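Side-chain contacts in putative curved DNA-binding protein (Chaetomium thermophilum var. thermophilum DSM 1495, PDB 4IPA), which probably acts in ribosome biogenesis as an Arx1 protein built on a methionine aminopeptidase-like fold, and may bind DNA: residues K45-G50 with I116-G121; V87-A90 with P95-P98; T134-N139 with D144-R149; T157-E162 with W365-F370. All coordinates share one frame; numbering follows the deposited sequence.

Contacts 1 to 3 all reach one three-stranded antiparallel sheet: contact 1 sets a cysteine against its middle strand, contact 2 closes a loop onto the edge strand 79-88, and contact 3 lies at the end of the other edge strand, 127-136. Contact 4 shares helix 148-167 with contact 3, and the two touch through Ile146 and Lys369. The first two are buried, the last two lie at the surface, and chemistry follows place. Contact 1 is purely apolar, sulfur against isoleucine, while contact 2 rests on two direct hydrogen bonds. Contact 3 joins a small apolar patch to a water bridge, and contact 4 is aromatic and aliphatic, without a hydrogen bond across it.

Contact 1 (K45-G50 with I116-G121); sequences KLCVPG and IKIQLG
Cys47 meets Ile118 and Ile116 of the middle sheet strand through its sulfur. The closest approach is to the tip of Ile118, with SG of Cys47 4.0 Å from CD1 of Ile118. The preceding branch carbon follows, CG1 of Ile118 lying 4.2 Å from the same sulfur. Ile116 contributes more loosely through its methyl CG2, 4.5 Å from SG of Cys47. The thiol points this way because SG stands opposite the carbonyl carbon of its own residue (chi1 -64°), while the backbone itself bends: Cys47 is the centre of an inverse gamma turn just after helix 23-46, with a weak bond from Val48 N to Leu46 O across it. Ile56 and Ile135 also touch the cysteine, and Leu40 and Val43 of helix 23-46 pack on Ile118, which ties the helix, its exit turn and the strand together. On the strand, Lys117 alternates with the two isoleucines, and its amine is taken up elsewhere, by Pro89 O among others. No hydrogen bond joins the two segments. Their contact is a matter of dispersion and exclusion of water between a buried thiol and branched aliphatic groups, so it depends on shape and imposes little directional demand on the sulfur.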
loop_
_atom_site.group_PDB
_atom_site.type_symbol
_atom_site.label_atom_id
_atom_site.label_comp_id
_atom_site.label_asym_id
_atom_site.label_seq_id
_atom_site.Cartn_x
_atom_site.Cartn_y
_atom_site.Cartn_z
ATOM N N LYS A 45 0.583 0.888 -17.603
ATOM C CA LYS A 45 0.457 0.750 -19.055
ATOM C C LYS A 45 0.866 -0.647 -19.547
ATOM O O LYS A 45 0.376 -1.113 -20.564
ATOM C CB LYS A 45 1.287 1.831 -19.760
ATOM C CG LYS A 45 0.645 3.214 -19.702
ATOM C CD LYS A 45 1.651 4.340 -19.927
ATOM C CE LYS A 45 2.293 4.282 -21.306
ATOM N NZ LYS A 45 3.237 5.429 -21.499
ATOM N N LEU A 46 1.765 -1.310 -18.824
ATOM C CA LEU A 46 2.176 -2.660 -19.201
ATOM C C LEU A 46 1.140 -3.714 -18.823
ATOM O O LEU A 46 1.204 -4.838 -19.320
ATOM C CB LEU A 46 3.540 -3.025 -18.591
ATOM C CG LEU A 46 4.713 -2.079 -18.901
ATOM C CD1 LEU A 46 5.989 -2.503 -18.160
ATOM C CD2 LEU A 46 4.969 -1.990 -20.400
ATOM N N CYS A 47 0.188 -3.366 -17.953
ATOM C CA CYS A 47 -0.752 -4.366 -17.442
ATOM C C CYS A 47 -1.930 -4.630 -18.378
ATOM O O CYS A 47 -3.086 -4.404 -18.020
ATOM C CB CYS A 47 -1.250 -4.002 -16.038
ATOM S SG CYS A 47 0.059 -3.987 -14.795
ATOM N N VAL A 48 -1.620 -5.119 -19.572
ATOM C CA VAL A 48 -2.636 -5.473 -20.548
ATOM C C VAL A 48 -2.885 -6.990 -20.526
ATOM O O VAL A 48 -2.020 -7.764 -20.108
ATOM C CB VAL A 48 -2.226 -5.012 -21.965
ATOM C CG1 VAL A 48 -1.871 -3.520 -21.965
ATOM C CG2 VAL A 48 -1.050 -5.822 -22.472
ATOM N N PRO A 49 -4.074 -7.419 -20.963
ATOM C CA PRO A 49 -4.362 -8.857 -21.006
ATOM C C PRO A 49 -3.284 -9.602 -21.786
ATOM O O PRO A 49 -2.878 -9.131 -22.853
ATOM C CB PRO A 49 -5.693 -8.913 -21.747
ATOM C CG PRO A 49 -6.350 -7.609 -21.386
ATOM C CD PRO A 49 -5.222 -6.617 -21.418
ATOM N N GLY A 50 -2.810 -10.724 -21.247
ATOM C CA GLY A 50 -1.798 -11.526 -21.918
ATOM C C GLY A 50 -0.377 -11.270 -21.435
ATOM O O GLY A 50 0.516 -12.110 -21.634
ATOM N N ILE A 116 -6.413 -5.447 -10.936
ATOM C CA ILE A 116 -4.997 -5.697 -10.705
ATOM C C ILE A 116 -4.459 -4.651 -9.744
ATOM O O ILE A 116 -4.622 -3.446 -9.983
ATOM C CB ILE A 116 -4.182 -5.588 -12.039
ATOM C CG1 ILE A 116 -4.747 -6.530 -13.113
ATOM C CG2 ILE A 116 -2.706 -5.851 -11.799
ATOM C CD1 ILE A 116 -4.867 -7.965 -12.647
ATOM N N LYS A 117 -3.824 -5.103 -8.664
ATOM C CA LYS A 117 -3.220 -4.203 -7.686
ATOM C C LYS A 117 -1.769 -3.999 -8.036
ATOM O O LYS A 117 -1.009 -4.951 -8.134
ATOM C CB LYS A 117 -3.325 -4.749 -6.256
ATOM C CG LYS A 117 -4.667 -4.554 -5.625
ATOM C CD LYS A 117 -5.724 -5.361 -6.361
ATOM C CE LYS A 117 -5.504 -6.862 -6.171
ATOM N NZ LYS A 117 -6.611 -7.650 -6.809
ATOM N N ILE A 118 -1.397 -2.747 -8.236
ATOM C CA ILE A 118 -0.022 -2.414 -8.521
ATOM C C ILE A 118 0.507 -1.588 -7.357
ATOM O O ILE A 118 0.046 -0.475 -7.094
ATOM C CB ILE A 118 0.093 -1.666 -9.843
ATOM C CG1 ILE A 118 -0.555 -2.504 -10.952
ATOM C CG2 ILE A 118 1.562 -1.384 -10.167
ATOM C CD1 ILE A 118 -1.473 -1.727 -11.852
ATOM N N GLN A 119 1.439 -2.175 -6.626
ATOM C CA GLN A 119 2.006 -1.546 -5.449
ATOM C C GLN A 119 3.516 -1.566 -5.581
ATOM O O GLN A 119 4.125 -2.611 -5.847
ATOM C CB GLN A 119 1.556 -2.269 -4.181
ATOM C CG GLN A 119 2.207 -1.793 -2.885
ATOM C CD GLN A 119 1.441 -2.304 -1.659
ATOM O OE1 GLN A 119 2.001 -2.478 -0.569
ATOM N NE2 GLN A 119 0.146 -2.549 -1.846
ATOM N N LEU A 120 4.115 -0.398 -5.405
ATOM C CA LEU A 120 5.550 -0.265 -5.534
ATOM C C LEU A 120 5.946 1.006 -4.822
ATOM O O LEU A 120 5.086 1.746 -4.361
ATOM C CB LEU A 120 5.937 -0.198 -7.012
ATOM C CG LEU A 120 5.282 0.890 -7.859
ATOM C CD1 LEU A 120 6.083 2.182 -7.793
ATOM C CD2 LEU A 120 5.155 0.413 -9.319
ATOM N N GLY A 121 7.240 1.265 -4.721
ATOM C CA GLY A 121 7.672 2.514 -4.134
ATOM C C GLY A 121 9.162 2.737 -4.092
ATOM O O GLY A 121 9.960 1.791 -4.163
#

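Contact 2 (V87-A90 with P95-P98); sequences VSPA and PYTP
Tyr96 is held to the end of strand 79-88 by two hydrogen bonds, one at each polar atom of its backbone. Val87 N gives its hydrogen to Tyr96 O over 3.0 Å. In the other direction Tyr96 N donates to a side chain, reaching Ser88 OG at 2.9 Å with an N-H...O angle of 147°. The same hydroxyl oxygen, Ser88 OG, also rests 3.5 Å from Pro95 CA. Val87 O sits in plane at the edge of the tyrosine ring, 3.6 Å from CD2 of Tyr96, and CD of Pro89 comes to 4.1 Å from that same CD2. With CG anti to the backbone N (chi1 -168°), the ring is carried past Pro89 and outward from the strand; Pro98 CD covers one of its faces toward the rim. Further out, Glu105 takes a hydrogen bond with the phenol OH, Phe92 meets the ring edge-to-face, and Ile53 of helix 53-69 packs on it. On the strand's other side Ser88 N bonds to Lys117 O. This is a loop folding back on the edge of an antiparallel sheet, with a serine hydroxyl serving where a strand would offer a carbonyl, in a domain of the M24 peptidase family.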
loop_
_atom_site.group_PDB
_atom_site.type_symbol
_atom_site.label_atom_id
_atom_site.label_comp_id
_atom_site.label_asym_id
_atom_site.label_seq_id
_atom_site.Cartn_x
_atom_site.Cartn_y
_atom_site.Cartn_z
ATOM N N VAL A 87 2.464 -6.975 -8.841
ATOM C CA VAL A 87 1.318 -6.941 -9.730
ATOM C C VAL A 87 0.426 -8.103 -9.347
ATOM O O VAL A 87 0.755 -9.250 -9.611
ATOM C CB VAL A 87 1.777 -7.030 -11.194
ATOM C CG1 VAL A 87 0.593 -7.177 -12.145
ATOM C CG2 VAL A 87 2.618 -5.795 -11.549
ATOM N N SER A 88 -0.693 -7.798 -8.695
ATOM C CA SER A 88 -1.491 -8.824 -8.037
ATOM C C SER A 88 -2.850 -9.026 -8.697
ATOM O O SER A 88 -3.640 -8.085 -8.807
ATOM C CB SER A 88 -1.672 -8.488 -6.555
ATOM O OG SER A 88 -0.418 -8.207 -5.965
ATOM N N PRO A 89 -3.120 -10.266 -9.146
ATOM C CA PRO A 89 -4.418 -10.594 -9.755
ATOM C C PRO A 89 -5.606 -10.437 -8.791
ATOM O O PRO A 89 -5.438 -10.052 -7.626
ATOM C CB PRO A 89 -4.264 -12.058 -10.182
ATOM C CG PRO A 89 -2.770 -12.273 -10.317
ATOM C CD PRO A 89 -2.164 -11.382 -9.227
ATOM N N ALA A 90 -6.787 -10.785 -9.302
ATOM C CA ALA A 90 -8.082 -10.464 -8.718
ATOM C C ALA A 90 -8.252 -10.756 -7.234
ATOM O O ALA A 90 -8.636 -9.862 -6.465
ATOM C CB ALA A 90 -9.202 -11.131 -9.525
ATOM N N PRO A 95 0.969 -8.417 -1.817
ATOM C CA PRO A 95 1.518 -7.950 -3.098
ATOM C C PRO A 95 2.313 -9.073 -3.770
ATOM O O PRO A 95 3.170 -9.665 -3.120
ATOM C CB PRO A 95 2.451 -6.804 -2.688
ATOM C CG PRO A 95 1.925 -6.333 -1.374
ATOM C CD PRO A 95 1.324 -7.537 -0.688
ATOM N N TYR A 96 2.031 -9.339 -5.046
ATOM C CA TYR A 96 2.566 -10.487 -5.761
ATOM C C TYR A 96 3.813 -10.137 -6.587
ATOM O O TYR A 96 3.816 -9.156 -7.333
ATOM C CB TYR A 96 1.475 -11.056 -6.676
ATOM C CG TYR A 96 1.787 -12.406 -7.276
ATOM C CD1 TYR A 96 2.152 -13.479 -6.470
ATOM C CD2 TYR A 96 1.685 -12.618 -8.643
ATOM C CE1 TYR A 96 2.432 -14.728 -7.020
ATOM C CE2 TYR A 96 1.961 -13.852 -9.198
ATOM C CZ TYR A 96 2.331 -14.910 -8.381
ATOM O OH TYR A 96 2.603 -16.149 -8.936
ATOM N N THR A 97 4.865 -10.944 -6.458
ATOM C CA THR A 97 6.112 -10.717 -7.200
ATOM C C THR A 97 6.949 -12.007 -7.263
ATOM O O THR A 97 7.923 -12.164 -6.535
ATOM C CB THR A 97 6.936 -9.526 -6.619
ATOM O OG1 THR A 97 8.267 -9.531 -7.153
ATOM C CG2 THR A 97 7.010 -9.597 -5.100
ATOM N N PRO A 98 6.567 -12.929 -8.164
ATOM C CA PRO A 98 7.050 -14.316 -8.138
ATOM C C PRO A 98 8.474 -14.524 -8.667
ATOM O O PRO A 98 9.051 -13.634 -9.297
ATOM C CB PRO A 98 6.037 -15.041 -9.022
ATOM C CG PRO A 98 5.630 -14.016 -10.026
ATOM C CD PRO A 98 5.665 -12.678 -9.300
#

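Contact 3 (T134-N139 with D144-R149); sequences TIVAKN and DVIEGR
Val136 and Ile146 form the close-packed half of this contact. Methyl CG2 of Val136 lies 4.1 Å from CD1 of Ile146 and is equally near its CG1, so a single methyl rests against the whole end of the isoleucine branch as the two side chains run past each other in opposite directions. The patch continues beyond the two segments: Phe154 and Gln150 of helix 148-167 lean on Val136, and Phe370 packs against Ile146.

The other half is looser and wetter. Lys138 and Asp144 cross at about a right angle, and what meets is a methylene and a carboxylate oxygen, CE of Lys138 standing 4.1 Å from OD1 of Asp144. The amine does not follow that line. A bend at the last torsion (chi4 -68°) turns it back toward its own strand, where Lys138 NZ donates to a lone pair of Val136 O at 3.1 Å. The same NZ of Lys138 gives a second bond of 2.9 Å to a water, which passes its own hydrogen to Asp144 O, 3.1 Å away. That carbonyl also receives a bond from Lys369 NZ.

Lysine and aspartate thus make no salt bridge, their charged atoms NZ of Lys138 and OD1 of Asp144 being 5.1 Å apart. Their opposite charges probably still attract, but the polar link between the strand end and the approach to the helix runs from Lys138 NZ, held on Val136 O, through one water to the carbonyl of Asp144, with the Val136-Ile146 pair beside it as the apolar packing between the two segments.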
loop_
_atom_site.group_PDB
_atom_site.type_symbol
_atom_site.label_atom_id
_atom_site.label_comp_id
_atom_site.label_asym_id
_atom_site.label_seq_id
_atom_site.Cartn_x
_atom_site.Cartn_y
_atom_site.Cartn_z
ATOM N N THR A 134 -5.419 0.272 -7.966
ATOM C CA THR A 134 -6.047 -0.877 -8.590
ATOM C C THR A 134 -6.624 -0.447 -9.943
ATOM O O THR A 134 -7.369 0.527 -10.032
ATOM C CB THR A 134 -7.141 -1.480 -7.706
ATOM O OG1 THR A 134 -6.561 -1.934 -6.481
ATOM C CG2 THR A 134 -7.816 -2.668 -8.414
ATOM N N ILE A 135 -6.259 -1.166 -10.994
ATOM C CA ILE A 135 -6.767 -0.869 -12.321
ATOM C C ILE A 135 -7.485 -2.088 -12.888
ATOM O O ILE A 135 -7.323 -3.212 -12.385
ATOM C CB ILE A 135 -5.637 -0.493 -13.282
ATOM C CG1 ILE A 135 -4.677 -1.671 -13.432
ATOM C CG2 ILE A 135 -4.910 0.781 -12.805
ATOM C CD1 ILE A 135 -3.781 -1.539 -14.596
ATOM N N VAL A 136 -8.292 -1.857 -13.922
ATOM C CA VAL A 136 -8.963 -2.929 -14.643
ATOM C C VAL A 136 -8.107 -3.310 -15.838
ATOM O O VAL A 136 -7.784 -2.475 -16.684
ATOM C CB VAL A 136 -10.367 -2.506 -15.113
ATOM C CG1 VAL A 136 -11.036 -3.627 -15.923
ATOM C CG2 VAL A 136 -11.227 -2.138 -13.922
ATOM N N ALA A 137 -7.707 -4.570 -15.894
ATOM C CA ALA A 137 -6.868 -5.028 -16.984
ATOM C C ALA A 137 -7.620 -4.901 -18.311
ATOM O O ALA A 137 -8.742 -5.380 -18.447
ATOM C CB ALA A 137 -6.429 -6.452 -16.743
ATOM N N LYS A 138 -7.002 -4.251 -19.286
ATOM C CA LYS A 138 -7.669 -4.042 -20.562
ATOM C C LYS A 138 -6.713 -3.444 -21.583
ATOM O O LYS A 138 -5.659 -2.926 -21.226
ATOM C CB LYS A 138 -8.866 -3.103 -20.373
ATOM C CG LYS A 138 -8.456 -1.656 -20.167
ATOM C CD LYS A 138 -9.649 -0.782 -19.810
ATOM C CE LYS A 138 -9.193 0.536 -19.202
ATOM N NZ LYS A 138 -8.551 0.346 -17.854
ATOM N N ASN A 139 -7.093 -3.519 -22.854
ATOM C CA ASN A 139 -6.321 -2.901 -23.929
ATOM C C ASN A 139 -6.672 -1.434 -24.115
ATOM O O ASN A 139 -7.747 -0.986 -23.716
ATOM C CB ASN A 139 -6.510 -3.662 -25.239
ATOM C CG ASN A 139 -5.864 -5.029 -25.202
ATOM O OD1 ASN A 139 -6.541 -6.057 -25.319
ATOM N ND2 ASN A 139 -4.543 -5.053 -25.017
ATOM N N ASP A 144 -13.807 2.387 -21.278
ATOM C CA ASP A 144 -13.324 2.836 -19.974
ATOM C C ASP A 144 -14.286 2.466 -18.851
ATOM O O ASP A 144 -13.884 2.329 -17.693
ATOM C CB ASP A 144 -13.097 4.349 -19.994
ATOM C CG ASP A 144 -11.832 4.740 -20.737
ATOM O OD1 ASP A 144 -10.807 4.041 -20.565
ATOM O OD2 ASP A 144 -11.865 5.735 -21.496
ATOM N N VAL A 145 -15.550 2.280 -19.208
ATOM C CA VAL A 145 -16.615 2.084 -18.231
ATOM C C VAL A 145 -16.470 0.819 -17.377
ATOM O O VAL A 145 -16.082 -0.241 -17.859
ATOM C CB VAL A 145 -18.007 2.121 -18.900
ATOM C CG1 VAL A 145 -19.084 1.622 -17.948
ATOM C CG2 VAL A 145 -18.320 3.533 -19.365
ATOM N N ILE A 146 -16.783 0.965 -16.095
ATOM C CA ILE A 146 -16.804 -0.138 -15.161
ATOM C C ILE A 146 -18.218 -0.261 -14.636
ATOM O O ILE A 146 -18.830 0.724 -14.230
ATOM C CB ILE A 146 -15.836 0.109 -14.023
ATOM C CG1 ILE A 146 -14.438 0.338 -14.592
ATOM C CG2 ILE A 146 -15.837 -1.070 -13.062
ATOM C CD1 ILE A 146 -13.569 1.216 -13.739
ATOM N N GLU A 147 -18.760 -1.467 -14.670
ATOM C CA GLU A 147 -20.151 -1.648 -14.288
ATOM C C GLU A 147 -20.313 -2.862 -13.391
ATOM O O GLU A 147 -19.320 -3.465 -12.961
ATOM C CB GLU A 147 -21.035 -1.763 -15.539
ATOM C CG GLU A 147 -20.372 -2.518 -16.675
ATOM C CD GLU A 147 -21.029 -2.282 -18.040
ATOM O OE1 GLU A 147 -22.116 -1.666 -18.100
ATOM O OE2 GLU A 147 -20.446 -2.714 -19.057
ATOM N N GLY A 148 -21.569 -3.205 -13.106
ATOM C CA GLY A 148 -21.897 -4.371 -12.304
ATOM C C GLY A 148 -21.355 -4.276 -10.890
ATOM O O GLY A 148 -21.175 -3.186 -10.355
ATOM N N ARG A 149 -21.078 -5.425 -10.286
ATOM C CA ARG A 149 -20.601 -5.444 -8.910
ATOM C C ARG A 149 -19.143 -4.993 -8.869
ATOM O O ARG A 149 -18.632 -4.614 -7.811
ATOM C CB ARG A 149 -20.769 -6.828 -8.301
ATOM C CG ARG A 149 -22.206 -7.307 -8.315
ATOM C CD ARG A 149 -22.989 -6.730 -7.147
ATOM N NE ARG A 149 -22.559 -7.336 -5.888
ATOM C CZ ARG A 149 -22.102 -6.648 -4.851
ATOM N NH1 ARG A 149 -22.026 -5.326 -4.924
ATOM N NH2 ARG A 149 -21.733 -7.276 -3.746
HETATM O O HOH W 1 -11.324 0.717 -16.928
#

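Contact 4 (T157-E162 with W365-F370); sequences TYYANE and WDLSKF
Leu367 sets one methyl squarely on the face of Tyr158: CD2 of Leu367 is 3.8 Å from the centroid of the Tyr158 ring and only 6° from its normal, a clear CH-pi contact. Its CG stands anti to its own carbonyl carbon (chi1 -64°) and the chain runs extended beyond, which carries both methyls to the tyrosines. The second methyl spreads toward the phenol ends of both, with CD1 of Leu367 3.8 Å from OH of Tyr158 and 3.7 Å from OH of Tyr159. Tyr158 reaches out from helix 148-167 because its CG lies anti to the backbone N (chi1 178°). That trajectory takes it past Trp365, whose CE3 is 3.9 Å from CB of Tyr158, the two side chains running in opposite senses. The tyrosines also brace one another: CD1 of Tyr158 stands over the centre of the Tyr159 ring. Trp365 is fixed at its far end by a hydrogen bond from NE1 to Asp133, and Phe154 meets its ring from the same helix as Tyr158. Behind Leu367, Asp366 OD1 accepts from both Ser368 N and Ser368 OG; the backbone bond makes an Asx turn, opening a short 3-10 segment that presents its leucine to the two tyrosines.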
loop_
_atom_site.group_PDB
_atom_site.type_symbol
_atom_site.label_atom_id
_atom_site.label_comp_id
_atom_site.label_asym_id
_atom_site.label_seq_id
_atom_site.Cartn_x
_atom_site.Cartn_y
_atom_site.Cartn_z
ATOM N N THR A 157 -14.033 0.963 -2.276
ATOM C CA THR A 157 -12.634 1.160 -1.937
ATOM C C THR A 157 -12.284 2.644 -1.998
ATOM O O THR A 157 -11.614 3.169 -1.120
ATOM C CB THR A 157 -11.716 0.371 -2.868
ATOM O OG1 THR A 157 -12.154 -0.995 -2.927
ATOM C CG2 THR A 157 -10.292 0.415 -2.344
ATOM N N TYR A 158 -12.755 3.310 -3.046
ATOM C CA TYR A 158 -12.561 4.737 -3.200
ATOM C C TYR A 158 -13.101 5.498 -1.985
ATOM O O TYR A 158 -12.393 6.321 -1.395
ATOM C CB TYR A 158 -13.246 5.231 -4.487
ATOM C CG TYR A 158 -13.140 6.721 -4.729
ATOM C CD1 TYR A 158 -14.091 7.604 -4.220
ATOM C CD2 TYR A 158 -12.089 7.250 -5.464
ATOM C CE1 TYR A 158 -13.997 8.965 -4.453
ATOM C CE2 TYR A 158 -11.982 8.616 -5.691
ATOM C CZ TYR A 158 -12.936 9.466 -5.185
ATOM O OH TYR A 158 -12.821 10.822 -5.419
ATOM N N TYR A 159 -14.355 5.245 -1.618
ATOM C CA TYR A 159 -14.960 6.007 -0.529
ATOM C C TYR A 159 -14.428 5.600 0.820
ATOM O O TYR A 159 -14.321 6.428 1.717
ATOM C CB TYR A 159 -16.495 5.991 -0.575
ATOM C CG TYR A 159 -17.016 6.926 -1.630
ATOM C CD1 TYR A 159 -16.836 8.299 -1.511
ATOM C CD2 TYR A 159 -17.638 6.442 -2.774
ATOM C CE1 TYR A 159 -17.298 9.169 -2.493
ATOM C CE2 TYR A 159 -18.102 7.304 -3.763
ATOM C CZ TYR A 159 -17.926 8.664 -3.619
ATOM O OH TYR A 159 -18.382 9.527 -4.602
ATOM N N ALA A 160 -14.074 4.330 0.968
ATOM C CA ALA A 160 -13.425 3.913 2.195
ATOM C C ALA A 160 -12.157 4.761 2.391
ATOM O O ALA A 160 -11.867 5.230 3.500
ATOM C CB ALA A 160 -13.092 2.433 2.135
ATOM N N ASN A 161 -11.420 4.973 1.301
ATOM C CA ASN A 161 -10.173 5.734 1.343
ATOM C C ASN A 161 -10.405 7.212 1.695
ATOM O O ASN A 161 -9.705 7.778 2.542
ATOM C CB ASN A 161 -9.413 5.601 0.023
ATOM C CG ASN A 161 -8.003 6.147 0.102
ATOM O OD1 ASN A 161 -7.276 5.865 1.051
ATOM N ND2 ASN A 161 -7.610 6.950 -0.893
ATOM N N GLU A 162 -11.398 7.821 1.054
ATOM C CA GLU A 162 -11.769 9.206 1.332
ATOM C C GLU A 162 -12.215 9.399 2.780
ATOM O O GLU A 162 -11.886 10.405 3.404
ATOM C CB GLU A 162 -12.878 9.681 0.385
ATOM C CG GLU A 162 -12.445 9.758 -1.074
ATOM C CD GLU A 162 -11.287 10.726 -1.295
ATOM O OE1 GLU A 162 -11.398 11.891 -0.860
ATOM O OE2 GLU A 162 -10.267 10.326 -1.901
ATOM N N TRP A 365 -9.320 8.732 -9.418
ATOM C CA TRP A 365 -10.216 7.991 -10.286
ATOM C C TRP A 365 -11.306 8.893 -10.841
ATOM O O TRP A 365 -11.890 9.701 -10.120
ATOM C CB TRP A 365 -10.866 6.833 -9.535
ATOM C CG TRP A 365 -9.927 5.727 -9.210
ATOM C CD1 TRP A 365 -8.632 5.588 -9.635
ATOM C CD2 TRP A 365 -10.202 4.594 -8.378
ATOM N NE1 TRP A 365 -8.091 4.437 -9.113
ATOM C CE2 TRP A 365 -9.035 3.808 -8.341
ATOM C CE3 TRP A 365 -11.319 4.173 -7.658
ATOM C CZ2 TRP A 365 -8.956 2.617 -7.613
ATOM C CZ3 TRP A 365 -11.239 2.995 -6.935
ATOM C CH2 TRP A 365 -10.065 2.234 -6.914
ATOM N N ASP A 366 -11.574 8.745 -12.130
ATOM C CA ASP A 366 -12.696 9.426 -12.749
ATOM C C ASP A 366 -13.966 8.681 -12.345
ATOM O O ASP A 366 -14.227 7.573 -12.828
ATOM C CB ASP A 366 -12.521 9.415 -14.264
ATOM C CG ASP A 366 -13.695 10.030 -14.994
ATOM O OD1 ASP A 366 -14.526 10.709 -14.347
ATOM O OD2 ASP A 366 -13.780 9.822 -16.219
ATOM N N LEU A 367 -14.742 9.282 -11.448
ATOM C CA LEU A 367 -15.933 8.639 -10.915
ATOM C C LEU A 367 -17.017 8.514 -11.967
ATOM O O LEU A 367 -17.917 7.692 -11.825
ATOM C CB LEU A 367 -16.469 9.397 -9.702
ATOM C CG LEU A 367 -15.539 9.426 -8.493
ATOM C CD1 LEU A 367 -16.077 10.349 -7.403
ATOM C CD2 LEU A 367 -15.305 8.018 -7.946
ATOM N N SER A 368 -16.934 9.321 -13.023
ATOM C CA SER A 368 -17.948 9.270 -14.073
ATOM C C SER A 368 -17.972 7.913 -14.774
ATOM O O SER A 368 -18.974 7.562 -15.394
ATOM C CB SER A 368 -17.754 10.386 -15.104
ATOM O OG SER A 368 -16.616 10.159 -15.912
ATOM N N LYS A 369 -16.879 7.155 -14.661
ATOM C CA LYS A 369 -16.734 5.874 -15.361
ATOM C C LYS A 369 -17.401 4.686 -14.639
ATOM O O LYS A 369 -17.500 3.592 -15.209
ATOM C CB LYS A 369 -15.250 5.561 -15.616
ATOM C CG LYS A 369 -14.640 6.202 -16.879
ATOM C CD LYS A 369 -13.135 6.548 -16.690
ATOM C CE LYS A 369 -12.138 5.505 -17.266
ATOM N NZ LYS A 369 -11.936 4.238 -16.465
ATOM N N PHE A 370 -17.845 4.905 -13.401
ATOM C CA PHE A 370 -18.437 3.842 -12.583
ATOM C C PHE A 370 -19.962 3.852 -12.697
ATOM O O PHE A 370 -20.595 4.901 -12.528
ATOM C CB PHE A 370 -18.011 3.977 -11.110
ATOM C CG PHE A 370 -16.537 3.860 -10.900
ATOM C CD1 PHE A 370 -15.909 2.633 -10.992
ATOM C CD2 PHE A 370 -15.768 4.981 -10.635
ATOM C CE1 PHE A 370 -14.530 2.518 -10.826
ATOM C CE2 PHE A 370 -14.397 4.876 -10.454
ATOM C CZ PHE A 370 -13.773 3.637 -10.557
#